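Local coordinates for uncharacterized protein YLR301W (Saccharomyces cerevisiae, PDB 3RBY) that is of unknown function and non-essential, interacts with the protein HRR25 and may interact with SEC72, at residues Gly179-Lys184 with Leu236-Ile241; Asn77-Thr82 with Asp167-Val172; Gln131-Asp134 with Asp139-Ile142; Ala4-Leu9 with Gly106-Thr111. All blocks are in the same frame, centred on the assembly; numbering follows the deposited sequence.

Contact 1 (Gly179-Lys184 with Leu236-Ile241); sequences GFLSQK and LNWEVI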
loop_
_atom_site.group_PDB
_atom_site.type_symbol
_atom_site.label_atom_id
_atom_site.label_comp_id
_atom_site.label_asym_id
_atom_site.label_seq_id
_atom_site.Cartn_x
_atom_site.Cartn_y
_atom_site.Cartn_z
ATOM N N GLY A 179 -4.018 -10.004 19.020
ATOM C CA GLY A 179 -4.635 -10.973 19.901
ATOM C C GLY A 179 -6.103 -10.702 20.198
ATOM O O GLY A 179 -6.587 -9.571 20.058
ATOM N N PHE A 180 -6.819 -11.753 20.599
ATOM C CA PHE A 180 -8.156 -11.588 21.155
ATOM C C PHE A 180 -8.351 -12.441 22.419
ATOM O O PHE A 180 -7.587 -13.376 22.684
ATOM C CB PHE A 180 -9.241 -11.867 20.109
ATOM C CG PHE A 180 -9.711 -13.302 20.068
ATOM C CD1 PHE A 180 -9.008 -14.267 19.344
ATOM C CD2 PHE A 180 -10.872 -13.682 20.733
ATOM C CE1 PHE A 180 -9.442 -15.593 19.297
ATOM C CE2 PHE A 180 -11.322 -15.015 20.685
ATOM C CZ PHE A 180 -10.601 -15.967 19.963
ATOM N N LEU A 181 -9.342 -12.058 23.220
ATOM C CA LEU A 181 -9.802 -12.837 24.373
ATOM C C LEU A 181 -11.304 -12.603 24.499
ATOM O O LEU A 181 -11.747 -11.470 24.661
ATOM C CB LEU A 181 -9.077 -12.424 25.662
ATOM C CG LEU A 181 -9.439 -13.179 26.955
ATOM C CD1 LEU A 181 -9.240 -14.707 26.779
ATOM C CD2 LEU A 181 -8.641 -12.652 28.159
ATOM N N SER A 182 -12.092 -13.667 24.380
ATOM C CA SER A 182 -13.541 -13.542 24.482
ATOM C C SER A 182 -14.114 -14.450 25.575
ATOM O O SER A 182 -13.592 -15.546 25.834
ATOM C CB SER A 182 -14.205 -13.844 23.142
ATOM O OG SER A 182 -14.096 -15.219 22.827
ATOM N N GLN A 183 -15.178 -13.976 26.227
ATOM C CA GLN A 183 -15.883 -14.779 27.223
ATOM C C GLN A 183 -16.845 -15.734 26.541
ATOM O O GLN A 183 -17.731 -15.294 25.802
ATOM C CB GLN A 183 -16.672 -13.897 28.168
ATOM C CG GLN A 183 -15.834 -13.183 29.181
ATOM C CD GLN A 183 -16.663 -12.212 29.983
ATOM O OE1 GLN A 183 -17.869 -12.084 29.762
ATOM N NE2 GLN A 183 -16.026 -11.523 30.923
ATOM N N LYS A 184 -16.669 -17.029 26.780
ATOM C CA LYS A 184 -17.481 -18.054 26.130
ATOM C C LYS A 184 -18.979 -17.791 26.256
ATOM O O LYS A 184 -19.691 -17.727 25.254
ATOM C CB LYS A 184 -17.140 -19.439 26.685
ATOM C CG LYS A 184 -15.904 -20.064 26.063
ATOM C CD LYS A 184 -16.089 -21.556 25.841
ATOM C CE LYS A 184 -14.752 -22.260 25.687
ATOM N NZ LYS A 184 -14.582 -22.834 24.324
ATOM N N LEU A 236 -5.265 -16.429 34.024
ATOM C CA LEU A 236 -5.634 -17.034 32.738
ATOM C C LEU A 236 -4.452 -17.785 32.099
ATOM O O LEU A 236 -3.365 -17.220 31.894
ATOM C CB LEU A 236 -6.168 -15.983 31.771
ATOM C CG LEU A 236 -7.556 -16.226 31.163
ATOM C CD1 LEU A 236 -7.509 -16.112 29.662
ATOM C CD2 LEU A 236 -8.150 -17.566 31.561
ATOM N N ASN A 237 -4.669 -19.064 31.801
ATOM C CA ASN A 237 -3.638 -19.898 31.188
ATOM C C ASN A 237 -3.708 -19.880 29.668
ATOM O O ASN A 237 -4.786 -19.948 29.073
ATOM C CB ASN A 237 -3.731 -21.331 31.693
ATOM C CG ASN A 237 -3.409 -21.447 33.167
ATOM O OD1 ASN A 237 -2.915 -20.500 33.778
ATOM N ND2 ASN A 237 -3.681 -22.612 33.747
ATOM N N TRP A 238 -2.545 -19.759 29.051
ATOM C CA TRP A 238 -2.438 -19.887 27.617
ATOM C C TRP A 238 -1.407 -20.947 27.349
ATOM O O TRP A 238 -0.471 -21.109 28.136
ATOM C CB TRP A 238 -1.956 -18.585 26.996
ATOM C CG TRP A 238 -2.874 -17.447 27.245
ATOM C CD1 TRP A 238 -3.130 -16.836 28.448
ATOM C CD2 TRP A 238 -3.664 -16.768 26.268
ATOM N NE1 TRP A 238 -4.046 -15.821 28.271
ATOM C CE2 TRP A 238 -4.385 -15.753 26.943
ATOM C CE3 TRP A 238 -3.836 -16.917 24.890
ATOM C CZ2 TRP A 238 -5.259 -14.886 26.275
ATOM C CZ3 TRP A 238 -4.709 -16.067 24.225
ATOM C CH2 TRP A 238 -5.411 -15.060 24.921
ATOM N N GLU A 239 -1.573 -21.645 26.227
ATOM C CA GLU A 239 -0.588 -22.606 25.754
ATOM C C GLU A 239 0.096 -22.046 24.506
ATOM O O GLU A 239 -0.570 -21.533 23.597
ATOM C CB GLU A 239 -1.276 -23.942 25.429
ATOM C CG GLU A 239 -0.308 -25.104 25.198
ATOM C CD GLU A 239 -0.973 -26.315 24.535
ATOM O OE1 GLU A 239 -0.231 -27.198 24.026
ATOM O OE2 GLU A 239 -2.234 -26.374 24.511
ATOM N N VAL A 240 1.421 -22.122 24.467
ATOM C CA VAL A 240 2.174 -21.793 23.256
ATOM C C VAL A 240 2.005 -22.932 22.253
ATOM O O VAL A 240 2.640 -23.985 22.399
ATOM C CB VAL A 240 3.677 -21.663 23.546
ATOM C CG1 VAL A 240 4.447 -21.509 22.227
ATOM C CG2 VAL A 240 3.957 -20.493 24.496
ATOM N N ILE A 241 1.164 -22.745 21.241
ATOM C CA ILE A 241 0.914 -23.841 20.287
ATOM C C ILE A 241 1.800 -23.759 19.044
ATOM O O ILE A 241 1.762 -24.633 18.160
ATOM C CB ILE A 241 -0.563 -23.897 19.873
ATOM C CG1 ILE A 241 -0.923 -22.644 19.056
ATOM C CG2 ILE A 241 -1.450 -24.026 21.108
ATOM C CD1 ILE A 241 -2.342 -22.655 18.439
#

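Contact 2 (Asn77-Thr82 with Asp167-Val172); sequences NFWLDT and DGLVIV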
loop_
_atom_site.group_PDB
_atom_site.type_symbol
_atom_site.label_atom_id
_atom_site.label_comp_id
_atom_site.label_asym_id
_atom_site.label_seq_id
_atom_site.Cartn_x
_atom_site.Cartn_y
_atom_site.Cartn_z
ATOM N N ASN A 77 -14.118 -21.054 8.010
ATOM C CA ASN A 77 -15.146 -21.221 9.033
ATOM C C ASN A 77 -14.620 -20.637 10.334
ATOM O O ASN A 77 -13.968 -21.329 11.125
ATOM C CB ASN A 77 -15.540 -22.697 9.196
ATOM C CG ASN A 77 -16.341 -23.206 8.015
ATOM O OD1 ASN A 77 -15.788 -23.821 7.102
ATOM N ND2 ASN A 77 -17.648 -22.917 8.006
ATOM N N PHE A 78 -14.886 -19.353 10.540
ATOM C CA PHE A 78 -14.234 -18.602 11.610
ATOM C C PHE A 78 -14.433 -19.175 13.008
ATOM O O PHE A 78 -15.505 -19.678 13.356
ATOM C CB PHE A 78 -14.696 -17.142 11.569
ATOM C CG PHE A 78 -14.440 -16.482 10.243
ATOM C CD1 PHE A 78 -15.491 -16.081 9.429
ATOM C CD2 PHE A 78 -13.142 -16.305 9.793
ATOM C CE1 PHE A 78 -15.244 -15.484 8.195
ATOM C CE2 PHE A 78 -12.886 -15.715 8.564
ATOM C CZ PHE A 78 -13.939 -15.305 7.760
ATOM N N TRP A 79 -13.384 -19.104 13.809
ATOM C CA TRP A 79 -13.492 -19.430 15.229
ATOM C C TRP A 79 -14.073 -18.207 15.958
ATOM O O TRP A 79 -15.157 -18.263 16.554
ATOM C CB TRP A 79 -12.104 -19.782 15.774
ATOM C CG TRP A 79 -12.102 -20.190 17.211
ATOM C CD1 TRP A 79 -13.137 -20.745 17.912
ATOM C CD2 TRP A 79 -11.016 -20.051 18.138
ATOM N NE1 TRP A 79 -12.754 -20.968 19.217
ATOM C CE2 TRP A 79 -11.457 -20.555 19.378
ATOM C CE3 TRP A 79 -9.708 -19.568 18.032
ATOM C CZ2 TRP A 79 -10.637 -20.585 20.509
ATOM C CZ3 TRP A 79 -8.893 -19.599 19.153
ATOM C CH2 TRP A 79 -9.363 -20.103 20.379
ATOM N N LEU A 80 -13.331 -17.100 15.907
ATOM C CA LEU A 80 -13.850 -15.799 16.321
ATOM C C LEU A 80 -14.534 -15.136 15.131
ATOM O O LEU A 80 -13.941 -15.028 14.060
ATOM C CB LEU A 80 -12.689 -14.905 16.779
ATOM C CG LEU A 80 -12.899 -13.655 17.642
ATOM C CD1 LEU A 80 -12.017 -12.515 17.133
ATOM C CD2 LEU A 80 -14.355 -13.230 17.701
ATOM N N ASP A 81 -15.778 -14.699 15.317
ATOM C CA ASP A 81 -16.464 -13.833 14.350
ATOM C C ASP A 81 -17.369 -12.867 15.119
ATOM O O ASP A 81 -18.461 -13.247 15.554
ATOM C CB ASP A 81 -17.289 -14.656 13.371
ATOM C CG ASP A 81 -18.009 -13.801 12.344
ATOM O OD1 ASP A 81 -18.198 -12.586 12.590
ATOM O OD2 ASP A 81 -18.404 -14.351 11.286
ATOM N N THR A 82 -16.924 -11.627 15.306
ATOM C CA THR A 82 -17.673 -10.712 16.168
ATOM C C THR A 82 -19.131 -10.564 15.723
ATOM O O THR A 82 -20.010 -10.268 16.535
ATOM C CB THR A 82 -17.004 -9.324 16.287
ATOM O OG1 THR A 82 -16.826 -8.754 14.980
ATOM C CG2 THR A 82 -15.658 -9.433 17.008
ATOM N N ASP A 167 -12.348 -18.035 25.088
ATOM C CA ASP A 167 -11.640 -18.246 23.835
ATOM C C ASP A 167 -10.579 -17.153 23.669
ATOM O O ASP A 167 -10.826 -15.991 24.004
ATOM C CB ASP A 167 -12.613 -18.213 22.663
ATOM C CG ASP A 167 -13.534 -19.412 22.640
ATOM O OD1 ASP A 167 -14.702 -19.246 22.234
ATOM O OD2 ASP A 167 -13.090 -20.511 23.022
ATOM N N GLY A 168 -9.404 -17.516 23.155
ATOM C CA GLY A 168 -8.345 -16.540 22.976
ATOM C C GLY A 168 -7.175 -17.006 22.127
ATOM O O GLY A 168 -6.755 -18.166 22.210
ATOM N N LEU A 169 -6.635 -16.088 21.321
ATOM C CA LEU A 169 -5.515 -16.378 20.429
ATOM C C LEU A 169 -4.637 -15.137 20.357
ATOM O O LEU A 169 -5.134 -14.030 20.123
ATOM C CB LEU A 169 -6.049 -16.662 19.026
ATOM C CG LEU A 169 -5.625 -17.879 18.201
ATOM C CD1 LEU A 169 -5.307 -17.467 16.783
ATOM C CD2 LEU A 169 -4.467 -18.632 18.827
ATOM N N VAL A 170 -3.337 -15.306 20.551
ATOM C CA VAL A 170 -2.397 -14.223 20.292
ATOM C C VAL A 170 -1.407 -14.697 19.231
ATOM O O VAL A 170 -0.855 -15.797 19.333
ATOM C CB VAL A 170 -1.683 -13.765 21.579
ATOM C CG1 VAL A 170 -0.591 -12.741 21.264
ATOM C CG2 VAL A 170 -2.693 -13.156 22.523
ATOM N N ILE A 171 -1.225 -13.891 18.188
ATOM C CA ILE A 171 -0.333 -14.251 17.083
ATOM C C ILE A 171 0.785 -13.227 16.964
ATOM O O ILE A 171 0.528 -12.031 16.733
ATOM C CB ILE A 171 -1.102 -14.380 15.741
ATOM C CG1 ILE A 171 -2.085 -15.548 15.817
ATOM C CG2 ILE A 171 -0.123 -14.567 14.579
ATOM C CD1 ILE A 171 -2.988 -15.674 14.621
ATOM N N VAL A 172 2.020 -13.705 17.148
ATOM C CA VAL A 172 3.208 -12.863 17.141
ATOM C C VAL A 172 3.996 -13.060 15.833
ATOM O O VAL A 172 4.585 -14.129 15.599
ATOM C CB VAL A 172 4.128 -13.181 18.368
ATOM C CG1 VAL A 172 5.351 -12.264 18.406
ATOM C CG2 VAL A 172 3.363 -13.053 19.672
#

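Contact 3 (Gln131-Asp134 with Asp139-Ile142); sequences QPVD and DLVI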
loop_
_atom_site.group_PDB
_atom_site.type_symbol
_atom_site.label_atom_id
_atom_site.label_comp_id
_atom_site.label_asym_id
_atom_site.label_seq_id
_atom_site.Cartn_x
_atom_site.Cartn_y
_atom_site.Cartn_z
ATOM N N GLN A 131 -1.818 -5.488 1.085
ATOM C CA GLN A 131 -0.414 -5.167 0.978
ATOM C C GLN A 131 0.419 -6.007 1.963
ATOM O O GLN A 131 0.318 -5.831 3.182
ATOM C CB GLN A 131 -0.192 -3.681 1.264
ATOM C CG GLN A 131 1.286 -3.314 1.271
ATOM C CD GLN A 131 1.895 -3.393 -0.116
ATOM O OE1 GLN A 131 1.596 -2.551 -0.976
ATOM N NE2 GLN A 131 2.736 -4.408 -0.354
ATOM N N PRO A 132 1.234 -6.933 1.438
ATOM C CA PRO A 132 2.178 -7.636 2.314
ATOM C C PRO A 132 3.204 -6.641 2.813
ATOM O O PRO A 132 3.720 -5.804 2.047
ATOM C CB PRO A 132 2.858 -8.653 1.379
ATOM C CG PRO A 132 1.912 -8.773 0.186
ATOM C CD PRO A 132 1.276 -7.420 0.046
ATOM N N VAL A 133 3.524 -6.765 4.089
ATOM C CA VAL A 133 4.355 -5.802 4.773
ATOM C C VAL A 133 5.448 -6.586 5.539
ATOM O O VAL A 133 5.307 -7.798 5.761
ATOM C CB VAL A 133 3.412 -4.909 5.637
ATOM C CG1 VAL A 133 3.603 -5.106 7.123
ATOM C CG2 VAL A 133 3.510 -3.444 5.224
ATOM N N ASP A 134 6.543 -5.928 5.906
ATOM C CA ASP A 134 7.680 -6.631 6.511
ATOM C C ASP A 134 7.564 -6.580 8.026
ATOM O O ASP A 134 7.783 -5.525 8.639
ATOM C CB ASP A 134 9.008 -6.019 6.059
ATOM C CG ASP A 134 10.223 -6.674 6.726
ATOM O OD1 ASP A 134 10.050 -7.372 7.749
ATOM O OD2 ASP A 134 11.359 -6.479 6.233
ATOM N N ASP A 139 7.976 0.142 11.397
ATOM C CA ASP A 139 7.119 0.867 10.462
ATOM C C ASP A 139 6.419 -0.105 9.498
ATOM O O ASP A 139 6.775 -1.282 9.401
ATOM C CB ASP A 139 7.962 1.862 9.666
ATOM C CG ASP A 139 8.504 2.978 10.525
ATOM O OD1 ASP A 139 7.687 3.695 11.154
ATOM O OD2 ASP A 139 9.739 3.127 10.578
ATOM N N LEU A 140 5.439 0.414 8.767
ATOM C CA LEU A 140 4.755 -0.357 7.740
ATOM C C LEU A 140 5.496 -0.229 6.415
ATOM O O LEU A 140 5.253 0.702 5.649
ATOM C CB LEU A 140 3.315 0.132 7.578
ATOM C CG LEU A 140 2.220 -0.679 8.271
ATOM C CD1 LEU A 140 2.625 -1.031 9.692
ATOM C CD2 LEU A 140 0.906 0.085 8.257
ATOM N N VAL A 141 6.405 -1.161 6.149
ATOM C CA VAL A 141 7.189 -1.126 4.919
ATOM C C VAL A 141 6.691 -2.144 3.898
ATOM O O VAL A 141 6.504 -3.318 4.214
ATOM C CB VAL A 141 8.688 -1.366 5.187
ATOM C CG1 VAL A 141 8.972 -1.337 6.679
ATOM C CG2 VAL A 141 9.132 -2.683 4.575
ATOM N N ILE A 142 6.480 -1.681 2.671
ATOM C CA ILE A 142 5.997 -2.536 1.593
ATOM C C ILE A 142 7.042 -3.574 1.198
ATOM O O ILE A 142 8.236 -3.285 1.163
ATOM C CB ILE A 142 5.607 -1.709 0.354
ATOM C CG1 ILE A 142 4.269 -1.006 0.585
ATOM C CG2 ILE A 142 5.545 -2.595 -0.879
ATOM C CD1 ILE A 142 4.143 0.318 -0.133
HETATM O O HOH W 1 6.289 -3.485 8.127
#

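Contact 4 (Ala4-Leu9 with Gly106-Thr111); sequences ALLKRL and GCVEET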
loop_
_atom_site.group_PDB
_atom_site.type_symbol
_atom_site.label_atom_id
_atom_site.label_comp_id
_atom_site.label_asym_id
_atom_site.label_seq_id
_atom_site.Cartn_x
_atom_site.Cartn_y
_atom_site.Cartn_z
ATOM N N ALA A 4 3.004 -14.370 7.479
ATOM C CA ALA A 4 2.603 -13.244 6.659
ATOM C C ALA A 4 1.883 -12.189 7.496
ATOM O O ALA A 4 1.088 -12.515 8.402
ATOM C CB ALA A 4 1.727 -13.714 5.509
ATOM N N LEU A 5 2.176 -10.929 7.189
ATOM C CA LEU A 5 1.498 -9.786 7.789
ATOM C C LEU A 5 0.954 -8.935 6.644
ATOM O O LEU A 5 1.728 -8.348 5.891
ATOM C CB LEU A 5 2.507 -8.955 8.578
ATOM C CG LEU A 5 2.126 -8.265 9.892
ATOM C CD1 LEU A 5 2.868 -6.943 10.040
ATOM C CD2 LEU A 5 0.639 -8.054 10.021
ATOM N N LEU A 6 -0.363 -8.861 6.498
ATOM C CA LEU A 6 -0.943 -8.028 5.439
ATOM C C LEU A 6 -1.763 -6.829 5.940
ATOM O O LEU A 6 -2.547 -6.940 6.887
ATOM C CB LEU A 6 -1.774 -8.875 4.478
ATOM C CG LEU A 6 -0.923 -10.019 3.915
ATOM C CD1 LEU A 6 -1.182 -11.272 4.726
ATOM C CD2 LEU A 6 -1.203 -10.263 2.430
ATOM N N LYS A 7 -1.570 -5.687 5.282
ATOM C CA LYS A 7 -2.277 -4.458 5.607
ATOM C C LYS A 7 -3.358 -4.269 4.548
ATOM O O LYS A 7 -3.063 -4.329 3.344
ATOM C CB LYS A 7 -1.304 -3.288 5.593
ATOM C CG LYS A 7 -1.839 -2.014 6.224
ATOM C CD LYS A 7 -2.572 -1.129 5.214
ATOM C CE LYS A 7 -3.355 -0.024 5.952
ATOM N NZ LYS A 7 -4.118 0.873 5.027
ATOM N N ARG A 8 -4.612 -4.098 4.966
ATOM C CA ARG A 8 -5.664 -3.943 3.967
ATOM C C ARG A 8 -5.622 -2.534 3.380
ATOM O O ARG A 8 -5.483 -1.559 4.121
ATOM C CB ARG A 8 -7.056 -4.256 4.526
ATOM C CG ARG A 8 -8.098 -4.256 3.427
ATOM C CD ARG A 8 -9.343 -5.061 3.746
ATOM N NE ARG A 8 -10.122 -4.528 4.865
ATOM C CZ ARG A 8 -10.897 -3.459 4.785
ATOM N NH1 ARG A 8 -10.963 -2.796 3.641
ATOM N NH2 ARG A 8 -11.590 -3.031 5.839
ATOM N N LEU A 9 -5.738 -2.456 2.049
ATOM C CA LEU A 9 -5.645 -1.202 1.290
ATOM C C LEU A 9 -7.012 -0.684 0.867
ATOM O O LEU A 9 -7.202 0.526 0.730
ATOM C CB LEU A 9 -4.799 -1.394 0.029
ATOM C CG LEU A 9 -3.341 -1.779 0.266
ATOM C CD1 LEU A 9 -2.651 -2.148 -1.060
ATOM C CD2 LEU A 9 -2.612 -0.647 0.993
ATOM N N GLY A 106 2.951 -7.197 -6.292
ATOM C CA GLY A 106 3.252 -7.855 -5.029
ATOM C C GLY A 106 2.148 -7.690 -3.992
ATOM O O GLY A 106 2.258 -8.218 -2.874
ATOM N N CYS A 107 1.104 -6.938 -4.345
ATOM C CA CYS A 107 -0.144 -6.937 -3.577
ATOM C C CYS A 107 -0.989 -8.145 -3.953
ATOM O O CYS A 107 -0.661 -8.869 -4.907
ATOM C CB CYS A 107 -0.961 -5.668 -3.850
ATOM S SG CYS A 107 -0.300 -4.227 -3.019
ATOM N N VAL A 108 -2.090 -8.335 -3.226
ATOM C CA VAL A 108 -2.900 -9.539 -3.359
ATOM C C VAL A 108 -4.380 -9.192 -3.350
ATOM O O VAL A 108 -4.895 -8.620 -2.370
ATOM C CB VAL A 108 -2.642 -10.536 -2.208
ATOM C CG1 VAL A 108 -3.406 -11.853 -2.448
ATOM C CG2 VAL A 108 -1.148 -10.801 -2.034
ATOM N N GLU A 109 -5.070 -9.545 -4.430
ATOM C CA GLU A 109 -6.509 -9.293 -4.507
ATOM C C GLU A 109 -7.295 -10.455 -3.887
ATOM O O GLU A 109 -7.204 -11.601 -4.365
ATOM C CB GLU A 109 -6.950 -9.095 -5.967
ATOM C CG GLU A 109 -8.477 -8.979 -6.136
ATOM C CD GLU A 109 -8.922 -9.074 -7.588
ATOM O OE1 GLU A 109 -9.351 -8.040 -8.143
ATOM O OE2 GLU A 109 -8.857 -10.183 -8.168
ATOM N N GLU A 110 -8.064 -10.163 -2.838
ATOM C CA GLU A 110 -8.991 -11.149 -2.280
ATOM C C GLU A 110 -10.404 -10.870 -2.792
ATOM O O GLU A 110 -10.893 -9.744 -2.691
ATOM C CB GLU A 110 -8.993 -11.116 -0.745
ATOM C CG GLU A 110 -10.085 -11.980 -0.119
ATOM C CD GLU A 110 -10.362 -11.634 1.341
ATOM O OE1 GLU A 110 -9.734 -10.684 1.878
ATOM O OE2 GLU A 110 -11.220 -12.310 1.955
ATOM N N THR A 111 -11.059 -11.894 -3.335
ATOM C CA THR A 111 -12.436 -11.749 -3.799
ATOM C C THR A 111 -13.311 -12.859 -3.241
ATOM O O THR A 111 -12.807 -13.903 -2.802
ATOM C CB THR A 111 -12.529 -11.790 -5.331
ATOM O OG1 THR A 111 -11.962 -13.019 -5.811
ATOM C CG2 THR A 111 -11.786 -10.613 -5.925
#

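Contact 1 (Gly179-Lys184 with Leu236-Ile241)
Leu181 sets its CD1 methyl against CD1 of Leu236 at 3.6 Å, the two isobutyl groups meeting tip to tip. The other methyl of Leu181, CD2, lies 3.9 Å from the same Leu236 CD1, so a single methyl of Leu236 faces the fork of its partner. The fork is carried out toward Leu236 because CG stands anti to the backbone N of Leu181 (chi1 -179°). CD1 of Leu181 also reaches the indole of Trp238, 4.0 Å from CZ2, in an oblique approach. Farther round the same ring, CH2 is directed at a backbone group: Phe180 O sits close to the ring plane, 3.5 Å from Trp238 CH2, while the phenyl group of Phe180 leaves its backbone in another direction. The polar end of the indole is engaged elsewhere, NE1 being hydrogen-bonded to Lys217 O, a bond that should help fix the rotation of the ring.

All four touching residues are buried. Their strands are not neighbours: the axes of 179-183 and 236-241 come no nearer than 11.6 Å, at 132°. Strands 166-173 and 156-161 run between them in an antiparallel seven-stranded sheet, and Val161 of the latter touches Leu181, Leu236 and Trp238 alike, so the side chains meet across one face of the sheet over that valine.

Contact 2 (Asn77-Thr82 with Asp167-Val172)
The indole of Trp79 has Leu169 at its edge, with CG of the leucine near the ring plane and 3.8 Å from Trp79 CZ3. Asp167 and Gly168 come to it obliquely, and the carboxylate plane of Asp167 is turned 59° from that of the ring. Phe180 adds an edge-to-face ring contact from outside the two segments. Trp79 and Leu80 together face Ala56 as a classic beta bulge, where the short strand 80-81 ends the antiparallel ten-stranded sheet, and from this bulge the indole spans to strand 166-173 of the separate seven-stranded sheet.

With CG anti to the Trp79 nitrogen (chi1 -178°), the ring is held well out from its own backbone, and the six-membered part does most of the touching. Asp167 OD2 lies 3.5 Å from Trp79 CZ2, and the CB of Asp167 is 3.8 Å from the same carbon; the side chain crosses the indole with CB near CZ2 and the carboxylate between CZ2 and NE1. The charge of OD2 is met by a salt bridge to Lys184 NZ. Replacing Trp79 by an alanine would probably open a gap between the two sheets and strip Leu169 and the Asp167 carboxylate of their aromatic neighbour. Past Asp167 the ring reaches the strand backbone itself, with Trp79 CH2 3.7 Å from Gly168 O and 3.8 Å from Gly168 N.

Contact 3 (Gln131-Asp134 with Asp139-Ile142)
Gln131 and Ile142 cross at about a right angle, with Ile142 CG1 seated over the face of the Gln131 amide, close to CD, while CG2 reaches NE2. Gln131 CD is 3.4 Å from Ile142 CG1, and NE2 of the same amide is 3.4 Å from Ile142 CG2, so both branches at CB are touched. The backbones join here in a single antiparallel beta bridge, with Val133 and Ile142 as a non-hydrogen-bonded pair, continuing from strand 124-132 of the ten-stranded sheet.

A bend at chi2 (69°) curls the Gln131 chain back over its own backbone, where NE2 donates to Pro132 O at 2.9 Å; the oxygen lies nearly in the amide plane, though the donor is tilted from the plane of the carbonyl. This bond should hold the amide flat against Ile142. Were Gln131 an alanine, Ile142 would probably lose the amide face it packs on, and Pro132 O its side-chain donor.

Farther on, Asp134 N donates to Val141 O at 3.1 Å. The same oxygen receives a CA-H...O contact from Val133 CA at 3.3 Å. Leu140 and Ile142 hydrogen-bond through their backbones to the second subunit, and Asp139 forms a salt bridge with Arg137 of that subunit, placing this loop segment at the interface between the two. A water links the segments, giving its hydrogens to Asp134 O and Asp139 O, each 2.6 Å away, and accepting from Val141 N at 3.1 Å.

Contact 4 (Ala4-Leu9 with Gly106-Thr111)
Leu6 directs its CD2 methyl toward Val108, ending 4.5 Å from Val108 CG2, a loose apolar touch beside a bound triethylene glycol that probably came from the crystallisation liquor. Within the same segment Lys7 NZ donates to Arg8 O at 2.9 Å, approaching from somewhat outside the carbonyl plane, and the guanidinium group of Arg8 forms salt bridges with Glu19 and Glu52 beyond the two segments, NH1 to the first and NH2 to the second.

The two segments belong to one antiparallel ten-stranded sheet without being neighbours in it: strand 124-132 runs between 4-12 and 108-114, and its Gln131 is touched by both Leu9 and Cys107. These side chains therefore meet across the intervening strand.

Leu9 makes the closest approach, its CD1 methyl 3.7 Å from Cys107 SG. The chain of Leu9 starts beside its backbone N (chi1 -63°) and then runs extended to CD1 (chi2 172°), which carries that methyl to the sulfur. Leu9 also packs on Leu9 of the second subunit.

How the contacts relate
The contacts form two pairs; contact 1 lies opposite contacts 3 and 4 across the chain's centre, about 27 Å from each between centres. Contacts 1 and 2 have centres 9 Å apart and share the seven-stranded sheet, where strands 166-173 and 176-183 are adjacent; contacts 3 and 4, 10 Å apart, share the ten-stranded sheet. Of the four, contact 2 has a segment in each sheet. Along the chain its segments alternate with those of contact 4, and contact 3 is nested inside the loop it closes; contact 1 comes last. Contacts 3 and 4 touch the second subunit, whereas no other chain touches contacts 1 and 2, consistent with a dimer interface on the ten-stranded sheet's side.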